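Local coordinates for protein carbonic anhydrase (Coccomyxa sp. PA, PDB 3UCJ) that probably catalyses the reversible hydration of carbon dioxide to hydrogencarbonate and a proton, using one zinc ion in each subunit, at residues Y42-C47 / V52-L57; F66-V71 / D79-S84; A173-G178 / T203-A208. All coordinates share one frame; numbering follows the deposited sequence.

In the fold
Contacts 1, 2 and 3 follow one another along the chain, and none nests in or crosses another. Contact 1 closes the short loop after strand 42-47 by laying the turn into helix 54-57 against that strand. The chain then returns as strand 65-70, parallel to 42-47 and beside it in the sheet, and contact 2 closes the next loop by bringing helix 80-92 back onto it. Neighbouring strands thus tie contacts 1 and 2 together, Tyr-44 pairing through its backbone with Phe-66 and Gln-68. Contact 3 lies apart, its centre about 21 Å from that of contact 2, and closes the excursion through antiparallel strands 182-189 and 194-202, joining helix 169-176 to helix 205-211.

Contact 1: Y42-C47 / V52-L57; sequences YLYIGC and VSPAQL. With ZN (zinc ion), chain C; AZM (5-acetamido-1,3,4-thiadiazole-2-sulfonamide), chain D.
Pro-54 rests its CB-CG edge on one face of the Tyr-44 ring, CB over the centre, and this CH-pi contact is the main apolar link between strand 42-47 and the start of helix 54-57. CB of Pro-54 stands 3.5 Å from the centroid of the Tyr-44 ring, only 3° off its normal, while CG of Pro-54 reaches CE2 of Tyr-44 at 3.5 Å. The proline suits the first turn of a helix, where its missing N-H costs nothing. The tyrosine extends with CG anti to the backbone N (chi1 164°), and its hydroxyl arrives beside CG1 of Val-52. Gly-46 leaves room for this ring, since a beta carbon there would run into CE2.

The polar link is a single water, in the plane of the Tyr-44 ring at its edge. It accepts from Tyr-44 OH at 2.7 Å and donates to Cys-47 O and to Val-52 O, bridging the two carbonyls. Cys-47 O also accepts from Arg-69 NE.

SG of Cys-47 binds the zinc ion at 2.4 Å, together with His-103, Cys-106 and, at 1.9 Å from the zinc, N1 of the acetazolamide sulfonamide.

Strand 42-47, helix 54-57 and strand 65-70 form a beta-alpha-beta unit; in it Pro-54 also touches Val-67 and Arg-69 of strand 65-70, while Tyr-44 touches Cys-101 of strand 97-103.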
loop_
_atom_site.group_PDB
_atom_site.type_symbol
_atom_site.label_atom_id
_atom_site.label_comp_id
_atom_site.label_asym_id
_atom_site.label_seq_id
_atom_site.Cartn_x
_atom_site.Cartn_y
_atom_site.Cartn_z
ATOM N N TYR A 42 14.198 22.272 -1.039
ATOM C CA TYR A 42 12.792 22.095 -1.478
ATOM C C TYR A 42 12.510 20.555 -1.628
ATOM O O TYR A 42 13.393 19.818 -2.065
ATOM C CB TYR A 42 12.608 22.674 -2.855
ATOM C CG TYR A 42 12.620 24.199 -2.864
ATOM C CD1 TYR A 42 11.445 24.923 -2.600
ATOM C CD2 TYR A 42 13.827 24.887 -3.100
ATOM C CE1 TYR A 42 11.433 26.314 -2.573
ATOM C CE2 TYR A 42 13.845 26.298 -3.101
ATOM C CZ TYR A 42 12.648 26.992 -2.815
ATOM O OH TYR A 42 12.675 28.332 -2.795
ATOM N N LEU A 43 11.334 20.151 -1.179
ATOM C CA LEU A 43 10.686 18.888 -1.739
ATOM C C LEU A 43 9.598 19.369 -2.693
ATOM O O LEU A 43 8.840 20.235 -2.317
ATOM C CB LEU A 43 10.056 18.183 -0.585
ATOM C CG LEU A 43 9.033 17.016 -0.995
ATOM C CD1 LEU A 43 9.781 15.960 -1.719
ATOM C CD2 LEU A 43 8.436 16.440 0.258
ATOM N N TYR A 44 9.442 18.725 -3.868
ATOM C CA TYR A 44 8.350 19.057 -4.749
ATOM C C TYR A 44 7.582 17.701 -4.870
ATOM O O TYR A 44 8.201 16.658 -5.046
ATOM C CB TYR A 44 8.894 19.449 -6.074
ATOM C CG TYR A 44 7.947 19.479 -7.269
ATOM C CD1 TYR A 44 7.386 20.671 -7.715
ATOM C CD2 TYR A 44 7.660 18.289 -8.006
ATOM C CE1 TYR A 44 6.567 20.708 -8.859
ATOM C CE2 TYR A 44 6.877 18.328 -9.106
ATOM C CZ TYR A 44 6.317 19.522 -9.541
ATOM O OH TYR A 44 5.501 19.486 -10.645
ATOM N N ILE A 45 6.271 17.813 -4.754
ATOM C CA ILE A 45 5.323 16.661 -4.982
ATOM C C ILE A 45 4.447 17.162 -6.137
ATOM O O ILE A 45 3.739 18.227 -5.971
ATOM C CB ILE A 45 4.465 16.486 -3.802
ATOM C CG1 ILE A 45 5.312 16.091 -2.548
ATOM C CG2 ILE A 45 3.381 15.327 -4.086
ATOM C CD1 ILE A 45 4.576 16.194 -1.225
ATOM N N GLY A 46 4.526 16.462 -7.262
ATOM C CA GLY A 46 3.810 16.903 -8.455
ATOM C C GLY A 46 3.350 15.713 -9.247
ATOM O O GLY A 46 3.535 14.569 -8.822
ATOM N N CYS A 47 2.784 15.999 -10.412
ATOM C CA CYS A 47 2.221 14.932 -11.269
ATOM C C CYS A 47 3.282 14.271 -12.155
ATOM O O CYS A 47 4.222 14.983 -12.594
ATOM C CB CYS A 47 1.071 15.543 -12.162
ATOM S SG CYS A 47 0.243 14.158 -12.910
ATOM N N VAL A 52 5.557 18.183 -17.261
ATOM C CA VAL A 52 5.713 18.959 -16.028
ATOM C C VAL A 52 7.002 18.551 -15.258
ATOM O O VAL A 52 6.942 17.707 -14.314
ATOM C CB VAL A 52 4.494 18.790 -15.068
ATOM C CG1 VAL A 52 4.519 19.848 -13.937
ATOM C CG2 VAL A 52 3.131 18.821 -15.885
ATOM N N SER A 53 8.125 19.202 -15.605
ATOM C CA SER A 53 9.422 18.837 -14.991
ATOM C C SER A 53 9.897 19.908 -13.977
ATOM O O SER A 53 10.243 21.031 -14.393
ATOM C CB SER A 53 10.441 18.664 -16.098
ATOM O OG SER A 53 11.719 18.547 -15.515
ATOM N N PRO A 54 9.919 19.581 -12.673
ATOM C CA PRO A 54 10.067 20.640 -11.696
ATOM C C PRO A 54 11.444 21.350 -11.816
ATOM O O PRO A 54 11.511 22.609 -11.726
ATOM C CB PRO A 54 9.950 19.910 -10.347
ATOM C CG PRO A 54 9.965 18.492 -10.647
ATOM C CD PRO A 54 9.463 18.326 -12.044
ATOM N N ALA A 55 12.522 20.588 -12.047
ATOM C CA ALA A 55 13.829 21.292 -12.090
ATOM C C ALA A 55 13.963 22.205 -13.321
ATOM O O ALA A 55 14.415 23.346 -13.194
ATOM C CB ALA A 55 15.040 20.328 -11.934
ATOM N N GLN A 56 13.559 21.725 -14.482
ATOM C CA GLN A 56 13.430 22.577 -15.684
ATOM C C GLN A 56 12.556 23.794 -15.411
ATOM O O GLN A 56 13.034 24.951 -15.527
ATOM C CB GLN A 56 12.854 21.813 -16.894
ATOM C CG GLN A 56 13.662 20.575 -17.228
ATOM C CD GLN A 56 13.613 20.242 -18.701
ATOM O OE1 GLN A 56 12.521 20.219 -19.341
ATOM N NE2 GLN A 56 14.801 20.008 -19.280
ATOM N N LEU A 57 11.307 23.588 -14.977
ATOM C CA LEU A 57 10.403 24.750 -14.932
ATOM C C LEU A 57 10.782 25.797 -13.899
ATOM O O LEU A 57 10.397 26.983 -14.024
ATOM C CB LEU A 57 8.933 24.343 -14.791
ATOM C CG LEU A 57 8.486 23.798 -13.444
ATOM C CD1 LEU A 57 7.893 24.909 -12.691
ATOM C CD2 LEU A 57 7.445 22.657 -13.697
HETATM ZN ZN ZN C . -1.469 15.111 -14.229
HETATM C C1 AZM D . -2.856 11.630 -16.646
HETATM C C2 AZM D . -4.691 10.085 -16.938
HETATM C C3 AZM D . -5.983 8.347 -15.938
HETATM C C4 AZM D . -6.889 7.153 -16.173
HETATM N N1 AZM D . -1.761 14.041 -15.819
HETATM N N2 AZM D . -4.599 11.026 -17.937
HETATM N N3 AZM D . -3.464 11.981 -17.779
HETATM N N4 AZM D . -5.823 9.223 -16.933
HETATM O O1 AZM D . -0.332 12.268 -16.859
HETATM O O2 AZM D . -1.392 11.989 -14.712
HETATM O O3 AZM D . -5.366 8.531 -14.854
HETATM S S1 AZM D . -1.451 12.519 -16.115
HETATM S S2 AZM D . -3.458 10.203 -15.770
HETATM O O HOH W 1 5.640 17.148 -11.999
#

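Contact 2: F66-V71 / D79-S84; sequences FVQRNV and DLNCMS. With AZM (5-acetamido-1,3,4-thiadiazole-2-sulfonamide), chain D.
Gln-68 reaches from strand 65-70 to Asn-81 in the first turn of helix 80-92, a strand-to-helix contact of the alpha/beta fold in which the helix starts with an N-cap aspartate. The close part is a bond between two side-chain amides: NE2 of Gln-68 donates to OD1 of Asn-81 at 2.9 Å, with an N-H...O angle of 162°. The two amide planes stand 75° apart, and the donor sits tilted from the carbonyl plane of Asn-81. Glutamine suits this place because it offers both a donor and an acceptor in a buried setting. Its OE1 takes ND2 of Asn-70 at 2.9 Å on a lone pair in the carbonyl plane, and also accepts from Asn-81 ND2 of the second subunit. Cut back to an alanine, this position would probably leave OD1 of Asn-81, ND2 of Asn-70 and Asn-81 ND2 of the second subunit without these partners and open a gap against Cys-82.

Looser packing surrounds this polar centre, though all touching residues are buried. A bend at chi2 (83°) turns the amide of Gln-68 across Cys-82, whose CB comes to 3.7 Å from OE1 and whose SG lies 4.1 Å from CG of Gln-68. Strand 65-70 is an edge strand of its sheet within the chain, and Val-67 makes backbone hydrogen bonds to the second subunit. At the helix start, Asp-79 spreads its carboxylate over two backbone N-H groups, OD1 accepting from Asn-81 N at 3.0 Å and OD2 from Cys-82 N at 3.1 Å, both from above the carboxylate plane.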
loop_
_atom_site.group_PDB
_atom_site.type_symbol
_atom_site.label_atom_id
_atom_site.label_comp_id
_atom_site.label_asym_id
_atom_site.label_seq_id
_atom_site.Cartn_x
_atom_site.Cartn_y
_atom_site.Cartn_z
ATOM N N PHE A 66 14.293 17.931 -4.308
ATOM C CA PHE A 66 13.993 16.531 -4.130
ATOM C C PHE A 66 12.573 16.332 -4.658
ATOM O O PHE A 66 11.734 17.127 -4.396
ATOM C CB PHE A 66 14.042 16.226 -2.655
ATOM C CG PHE A 66 14.242 14.787 -2.304
ATOM C CD1 PHE A 66 15.484 14.303 -2.000
ATOM C CD2 PHE A 66 13.184 13.951 -2.185
ATOM C CE1 PHE A 66 15.661 13.035 -1.621
ATOM C CE2 PHE A 66 13.360 12.674 -1.819
ATOM C CZ PHE A 66 14.597 12.204 -1.529
ATOM N N VAL A 67 12.328 15.249 -5.377
ATOM C CA VAL A 67 11.091 15.091 -6.113
ATOM C C VAL A 67 10.320 13.775 -5.927
ATOM O O VAL A 67 10.867 12.737 -6.053
ATOM C CB VAL A 67 11.347 15.286 -7.597
ATOM C CG1 VAL A 67 10.136 14.974 -8.379
ATOM C CG2 VAL A 67 11.822 16.690 -7.872
ATOM N N GLN A 68 9.044 13.894 -5.607
ATOM C CA GLN A 68 8.073 12.829 -5.732
ATOM C C GLN A 68 7.117 13.166 -6.874
ATOM O O GLN A 68 6.587 14.226 -6.903
ATOM C CB GLN A 68 7.303 12.648 -4.438
ATOM C CG GLN A 68 5.905 12.119 -4.567
ATOM C CD GLN A 68 5.804 10.615 -4.696
ATOM O OE1 GLN A 68 4.745 10.096 -4.856
ATOM N NE2 GLN A 68 6.894 9.944 -4.590
ATOM N N ARG A 69 6.904 12.241 -7.798
ATOM C CA ARG A 69 5.935 12.550 -8.861
ATOM C C ARG A 69 5.112 11.274 -9.036
ATOM O O ARG A 69 5.664 10.196 -9.075
ATOM C CB ARG A 69 6.673 12.854 -10.187
ATOM C CG ARG A 69 7.143 14.352 -10.195
ATOM C CD ARG A 69 7.975 14.544 -11.464
ATOM N NE ARG A 69 7.165 14.482 -12.715
ATOM C CZ ARG A 69 7.643 14.766 -13.914
ATOM N NH1 ARG A 69 8.943 15.106 -14.106
ATOM N NH2 ARG A 69 6.853 14.646 -14.934
ATOM N N ASN A 70 3.798 11.459 -8.978
ATOM C CA ASN A 70 2.886 10.290 -9.167
ATOM C C ASN A 70 1.671 10.770 -9.954
ATOM O O ASN A 70 1.502 11.978 -10.183
ATOM C CB ASN A 70 2.487 9.718 -7.759
ATOM C CG ASN A 70 1.661 10.717 -6.922
ATOM O OD1 ASN A 70 0.568 11.178 -7.304
ATOM N ND2 ASN A 70 2.154 11.012 -5.719
ATOM N N VAL A 71 0.840 9.831 -10.383
ATOM C CA VAL A 71 -0.365 10.245 -11.151
ATOM C C VAL A 71 -1.348 11.056 -10.338
ATOM O O VAL A 71 -1.942 10.599 -9.325
ATOM C CB VAL A 71 -1.047 8.922 -11.755
ATOM C CG1 VAL A 71 -2.520 9.265 -12.188
ATOM C CG2 VAL A 71 -0.144 8.274 -12.820
ATOM N N ASP A 79 0.321 5.947 1.834
ATOM C CA ASP A 79 1.151 5.632 0.706
ATOM C C ASP A 79 2.599 5.786 1.130
ATOM O O ASP A 79 3.057 6.963 1.212
ATOM C CB ASP A 79 0.933 6.686 -0.426
ATOM C CG ASP A 79 1.979 6.560 -1.548
ATOM O OD1 ASP A 79 2.543 5.453 -1.728
ATOM O OD2 ASP A 79 2.100 7.523 -2.356
ATOM N N LEU A 80 3.234 4.617 1.375
ATOM C CA LEU A 80 4.657 4.575 1.782
ATOM C C LEU A 80 5.616 5.175 0.774
ATOM O O LEU A 80 6.720 5.585 1.126
ATOM C CB LEU A 80 5.092 3.177 2.222
ATOM C CG LEU A 80 4.267 2.628 3.383
ATOM C CD1 LEU A 80 4.795 1.130 3.676
ATOM C CD2 LEU A 80 4.415 3.583 4.654
ATOM N N ASN A 81 5.268 5.199 -0.521
ATOM C CA ASN A 81 6.100 5.799 -1.516
ATOM C C ASN A 81 6.188 7.338 -1.303
ATOM O O ASN A 81 7.282 7.936 -1.091
ATOM C CB ASN A 81 5.445 5.474 -2.941
ATOM C CG ASN A 81 6.249 5.947 -4.107
ATOM O OD1 ASN A 81 6.764 7.082 -4.142
ATOM N ND2 ASN A 81 6.202 5.132 -5.234
ATOM N N CYS A 82 5.047 8.028 -1.415
ATOM C CA CYS A 82 5.099 9.478 -1.122
ATOM C C CYS A 82 5.541 9.776 0.345
ATOM O O CYS A 82 6.381 10.734 0.589
ATOM C CB CYS A 82 3.682 10.063 -1.273
ATOM S SG CYS A 82 3.672 11.906 -1.143
ATOM N N MET A 83 5.068 8.988 1.287
ATOM C CA MET A 83 5.421 9.268 2.729
ATOM C C MET A 83 6.933 9.122 3.003
ATOM O O MET A 83 7.491 9.932 3.827
ATOM C CB MET A 83 4.613 8.412 3.669
ATOM C CG MET A 83 3.106 8.837 3.710
ATOM S SD MET A 83 2.987 10.460 4.556
ATOM C CE MET A 83 2.390 11.485 3.230
ATOM N N SER A 84 7.638 8.209 2.321
ATOM C CA SER A 84 9.122 8.060 2.448
ATOM C C SER A 84 9.884 9.275 1.912
ATOM O O SER A 84 10.837 9.757 2.512
ATOM C CB SER A 84 9.595 6.788 1.688
ATOM O OG SER A 84 9.233 5.800 2.582
HETATM C C1 AZM D . -2.856 11.630 -16.646
HETATM C C2 AZM D . -4.691 10.085 -16.938
HETATM C C3 AZM D . -5.983 8.347 -15.938
HETATM C C4 AZM D . -6.889 7.153 -16.173
HETATM N N1 AZM D . -1.761 14.041 -15.819
HETATM N N2 AZM D . -4.599 11.026 -17.937
HETATM N N3 AZM D . -3.464 11.981 -17.779
HETATM N N4 AZM D . -5.823 9.223 -16.933
HETATM O O1 AZM D . -0.332 12.268 -16.859
HETATM O O2 AZM D . -1.392 11.989 -14.712
HETATM O O3 AZM D . -5.366 8.531 -14.854
HETATM S S1 AZM D . -1.451 12.519 -16.115
HETATM S S2 AZM D . -3.458 10.203 -15.770
#

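Contact 3: A173-G178 / T203-A208; sequences AAWARG and TGMEDA
The indole of Trp-175 lies over the backbone of Gly-204, whose CA sits 3.5 Å from the centroid of the six-membered ring and 6° off its normal, a CH-pi contact. With CG anti to the carbonyl carbon (chi1 -71°), the tryptophan swings its ring outward from helix 169-176 and lays one face on the turn before helix 205-211. CZ2 of Trp-175 approaches Gly-204 N at 3.6 Å. Gly-204 has a nearly fully extended backbone, phi 172°, which a residue with a side chain adopts less readily.

Met-205 comes to the edge instead. Its chain bends at chi2 and chi3, bringing SD to 4.1 Å from CZ3 of Trp-175 in a Met-aromatic contact, while the side chain also packs on Leu-216 and Cys-220 of helix 216-220. The pyrrole N-H of Trp-175 is used elsewhere, donating to Leu-181 O.

Behind the tryptophan the helix ends in a Schellman motif. Gly-178 supplies the positive phi of its C-prime position, its N bonding to Trp-175 O at 3.0 Å, and Gln-179 N reaches Ala-174 O.

Within segment 203-208, Asp-207 holds Thr-203 by two bonds to one oxygen: OD1 accepts from Thr-203 N at 2.8 Å and from Thr-203 OG1 at 2.7 Å, the hydroxyl approaching from above the carboxylate plane.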
loop_
_atom_site.group_PDB
_atom_site.type_symbol
_atom_site.label_atom_id
_atom_site.label_comp_id
_atom_site.label_asym_id
_atom_site.label_seq_id
_atom_site.Cartn_x
_atom_site.Cartn_y
_atom_site.Cartn_z
ATOM N N ALA A 173 4.762 16.454 13.165
ATOM C CA ALA A 173 5.833 16.215 14.129
ATOM C C ALA A 173 6.921 17.311 14.002
ATOM O O ALA A 173 7.424 17.754 15.052
ATOM C CB ALA A 173 6.398 14.762 14.001
ATOM N N ALA A 174 7.242 17.771 12.794
ATOM C CA ALA A 174 8.284 18.711 12.527
ATOM C C ALA A 174 7.873 20.078 13.092
ATOM O O ALA A 174 8.677 20.755 13.808
ATOM C CB ALA A 174 8.544 18.849 11.092
ATOM N N TRP A 175 6.645 20.482 12.805
ATOM C CA TRP A 175 6.099 21.688 13.445
ATOM C C TRP A 175 6.118 21.576 14.988
ATOM O O TRP A 175 6.478 22.542 15.658
ATOM C CB TRP A 175 4.706 22.034 12.918
ATOM C CG TRP A 175 4.682 22.555 11.482
ATOM C CD1 TRP A 175 5.729 23.008 10.755
ATOM C CD2 TRP A 175 3.503 22.738 10.659
ATOM N NE1 TRP A 175 5.295 23.451 9.533
ATOM C CE2 TRP A 175 3.928 23.303 9.458
ATOM C CE3 TRP A 175 2.119 22.506 10.873
ATOM C CZ2 TRP A 175 3.044 23.591 8.409
ATOM C CZ3 TRP A 175 1.240 22.849 9.857
ATOM C CH2 TRP A 175 1.696 23.387 8.658
ATOM N N ALA A 176 5.744 20.440 15.563
ATOM C CA ALA A 176 5.701 20.318 17.011
ATOM C C ALA A 176 7.074 20.471 17.653
ATOM O O ALA A 176 7.129 20.767 18.866
ATOM C CB ALA A 176 5.056 19.015 17.485
ATOM N N ARG A 177 8.154 20.212 16.905
ATOM C CA ARG A 177 9.517 20.347 17.462
ATOM C C ARG A 177 10.154 21.668 17.058
ATOM O O ARG A 177 11.350 21.892 17.269
ATOM C CB ARG A 177 10.405 19.098 17.133
ATOM C CG ARG A 177 10.875 18.988 15.654
ATOM C CD ARG A 177 11.614 17.637 15.339
ATOM N NE ARG A 177 11.885 17.510 13.904
ATOM C CZ ARG A 177 11.233 16.634 13.071
ATOM N NH1 ARG A 177 10.332 15.772 13.526
ATOM N NH2 ARG A 177 11.538 16.630 11.781
ATOM N N GLY A 178 9.353 22.534 16.436
ATOM C CA GLY A 178 9.793 23.846 16.015
ATOM C C GLY A 178 10.701 23.899 14.829
ATOM O O GLY A 178 11.438 24.863 14.645
ATOM N N THR A 203 3.201 28.183 7.133
ATOM C CA THR A 203 4.437 27.921 7.837
ATOM C C THR A 203 4.098 27.290 9.120
ATOM O O THR A 203 4.986 26.992 9.894
ATOM C CB THR A 203 5.261 29.257 8.177
ATOM O OG1 THR A 203 4.398 30.062 8.968
ATOM C CG2 THR A 203 5.682 29.986 6.945
ATOM N N GLY A 204 2.825 27.077 9.409
ATOM C CA GLY A 204 2.434 26.409 10.645
ATOM C C GLY A 204 0.938 26.458 10.831
ATOM O O GLY A 204 0.230 26.878 9.914
ATOM N N MET A 205 0.470 26.026 11.993
ATOM C CA MET A 205 -0.945 25.885 12.266
ATOM C C MET A 205 -1.658 27.240 12.151
ATOM O O MET A 205 -2.699 27.335 11.508
ATOM C CB MET A 205 -1.199 25.297 13.644
ATOM C CG MET A 205 -0.676 23.845 13.819
ATOM S SD MET A 205 -1.723 22.733 12.717
ATOM C CE MET A 205 -3.163 22.686 13.665
ATOM N N GLU A 206 -1.034 28.302 12.701
ATOM C CA GLU A 206 -1.652 29.625 12.516
ATOM C C GLU A 206 -1.951 29.983 11.036
ATOM O O GLU A 206 -3.099 30.290 10.703
ATOM C CB GLU A 206 -0.866 30.737 13.298
ATOM C CG GLU A 206 -1.665 32.025 13.281
ATOM C CD GLU A 206 -0.871 33.101 13.971
ATOM O OE1 GLU A 206 -0.600 32.916 15.187
ATOM O OE2 GLU A 206 -0.472 34.064 13.280
ATOM N N ASP A 207 -0.994 29.861 10.124
ATOM C CA ASP A 207 -1.278 30.149 8.722
ATOM C C ASP A 207 -2.321 29.193 8.113
ATOM O O ASP A 207 -3.068 29.561 7.216
ATOM C CB ASP A 207 -0.047 29.966 7.855
ATOM C CG ASP A 207 1.027 30.995 8.121
ATOM O OD1 ASP A 207 2.161 30.758 7.694
ATOM O OD2 ASP A 207 0.711 32.042 8.733
ATOM N N ALA A 208 -2.273 27.934 8.526
ATOM C CA ALA A 208 -3.195 26.923 7.938
ATOM C C ALA A 208 -4.662 27.260 8.266
ATOM O O ALA A 208 -5.528 27.125 7.414
ATOM C CB ALA A 208 -2.809 25.558 8.436
#